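Local coordinates for hypothetical protein (Geobacillus stearothermophilus, PDB 1U84), which is of unknown function but belongs to the DUF1871 family and folds as a small, all-helical single-chain protein, at residues C71-L74 with A75-L79. Sequence-based numbering, arbitrary orientation.
Sequences CLKL and ARRLL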
loop_
_atom_site.group_PDB
_atom_site.type_symbol
_atom_site.label_atom_id
_atom_site.label_comp_id
_atom_site.label_asym_id
_atom_site.label_seq_id
_atom_site.Cartn_x
_atom_site.Cartn_y
_atom_site.Cartn_z
ATOM N N CYS A 71 -3.867 7.259 3.594
ATOM C CA CYS A 71 -3.015 6.071 3.838
ATOM C C CYS A 71 -3.754 4.996 4.644
ATOM O O CYS A 71 -3.654 3.809 4.328
ATOM C CB CYS A 71 -1.735 6.471 4.536
ATOM S SG CYS A 71 -0.759 7.645 3.516
ATOM N N LEU A 72 -4.481 5.414 5.684
ATOM C CA LEU A 72 -5.170 4.452 6.553
ATOM C C LEU A 72 -6.260 3.654 5.827
ATOM O O LEU A 72 -6.375 2.455 6.073
ATOM C CB LEU A 72 -5.732 5.164 7.795
ATOM C CG LEU A 72 -6.346 4.296 8.876
ATOM C CD1 LEU A 72 -5.335 3.329 9.466
ATOM C CD2 LEU A 72 -6.888 5.235 9.938
ATOM N N LYS A 73 -7.043 4.286 4.934
ATOM C CA LYS A 73 -8.036 3.544 4.155
ATOM C C LYS A 73 -7.360 2.471 3.320
ATOM O O LYS A 73 -7.807 1.321 3.283
ATOM C CB LYS A 73 -8.899 4.456 3.271
ATOM C CG LYS A 73 -10.010 5.145 4.017
ATOM C CD LYS A 73 -10.761 6.082 3.060
ATOM C CE LYS A 73 -11.727 6.981 3.841
ATOM N NZ LYS A 73 -12.513 7.806 2.859
ATOM N N LEU A 74 -6.258 2.831 2.664
ATOM C CA LEU A 74 -5.555 1.846 1.882
ATOM C C LEU A 74 -5.058 0.713 2.779
ATOM O O LEU A 74 -5.238 -0.448 2.457
ATOM C CB LEU A 74 -4.410 2.476 1.079
ATOM C CG LEU A 74 -3.587 1.410 0.337
ATOM C CD1 LEU A 74 -4.360 0.676 -0.741
ATOM C CD2 LEU A 74 -2.349 2.046 -0.264
ATOM N N ALA A 75 -4.414 1.065 3.887
ATOM C CA ALA A 75 -3.898 0.021 4.782
ATOM C C ALA A 75 -5.006 -0.930 5.214
ATOM O O ALA A 75 -4.805 -2.126 5.274
ATOM C CB ALA A 75 -3.262 0.661 6.003
ATOM N N ARG A 76 -6.164 -0.383 5.594
ATOM C CA ARG A 76 -7.297 -1.236 5.987
ATOM C C ARG A 76 -7.725 -2.181 4.877
ATOM O O ARG A 76 -7.962 -3.357 5.119
ATOM C CB ARG A 76 -8.488 -0.386 6.470
ATOM C CG ARG A 76 -8.197 0.197 7.829
ATOM C CD ARG A 76 -9.289 1.105 8.395
ATOM N NE ARG A 76 -9.001 1.368 9.809
ATOM C CZ ARG A 76 -9.499 2.385 10.523
ATOM N NH1 ARG A 76 -10.300 3.307 9.967
ATOM N NH2 ARG A 76 -9.178 2.491 11.813
ATOM N N ARG A 77 -7.770 -1.668 3.653
ATOM C CA ARG A 77 -8.187 -2.497 2.510
ATOM C C ARG A 77 -7.201 -3.644 2.265
ATOM O O ARG A 77 -7.592 -4.808 2.042
ATOM C CB ARG A 77 -8.370 -1.671 1.244
ATOM C CG ARG A 77 -9.435 -0.551 1.289
ATOM C CD ARG A 77 -10.777 -0.995 1.909
ATOM N NE ARG A 77 -11.702 0.124 2.147
ATOM C CZ ARG A 77 -11.519 1.100 3.043
ATOM N NH1 ARG A 77 -10.438 1.141 3.795
ATOM N NH2 ARG A 77 -12.433 2.057 3.179
ATOM N N LEU A 78 -5.908 -3.332 2.370
ATOM C CA LEU A 78 -4.887 -4.337 2.123
ATOM C C LEU A 78 -4.902 -5.422 3.191
ATOM O O LEU A 78 -4.772 -6.587 2.889
ATOM C CB LEU A 78 -3.486 -3.709 2.072
ATOM C CG LEU A 78 -3.244 -2.688 0.947
ATOM C CD1 LEU A 78 -1.834 -2.113 1.098
ATOM C CD2 LEU A 78 -3.404 -3.294 -0.474
ATOM N N LEU A 79 -5.049 -5.009 4.440
ATOM C CA LEU A 79 -5.075 -5.985 5.523
ATOM C C LEU A 79 -6.362 -6.805 5.494
ATOM O O LEU A 79 -6.337 -7.992 5.859
ATOM C CB LEU A 79 -4.911 -5.291 6.882
ATOM C CG LEU A 79 -3.486 -4.776 7.136
ATOM C CD1 LEU A 79 -3.377 -3.869 8.374
ATOM C CD2 LEU A 79 -2.484 -5.917 7.235
#
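Ala75 N donates to Cys71 O at 2.9 Å, the first of five consecutive i to i+4 bonds, the last from Leu79 N to Ala75 O, that make residues 71-79 regular alpha-helix within helix 68-85, the last helix of this small helical fold. The methyl of Ala75 rests against the carbonyl oxygens of Cys71 and Leu72.

Arg76 repeats the backbone bond, its N reaching Leu72 O, and adds a side-chain contact. With CG set opposite its own carbonyl carbon (chi1 -73°) and the chain extended from CG to NE, the arginine runs back along the helix and lays one guanidinium face over Leu72, whose CD2 lies 3.9 Å from Arg76 CZ, displaced toward the rim of the group. Both side chains also touch Ala47 of helix 47-62. Replacing Leu72 with an alanine would probably leave that face of the guanidinium without its apolar support and the arginine freer to swing.

Arg77 N bonds to Lys73 O at 3.0 Å. Its side chain folds at chi2 (-46°), turning the guanidinium back toward the preceding turn, and NH1 comes to 2.7 Å from Lys73 O, which lies oblique to the guanidinium plane. The Lys73 chain runs alongside in the same direction, and the two like-charged ends stay 5.8 Å apart, Lys73 NZ to Arg77 NH2, on this exposed flank.

Leu78 turns to the buried side, where it meets Leu13 and Ile17 of helix 8-20 as well as Val37 and Val41 of helix 31-41. Its N donates to Leu74 O, while the two leucine side chains pack obliquely, Leu74 CD1 lying 3.9 Å from Leu78 CG.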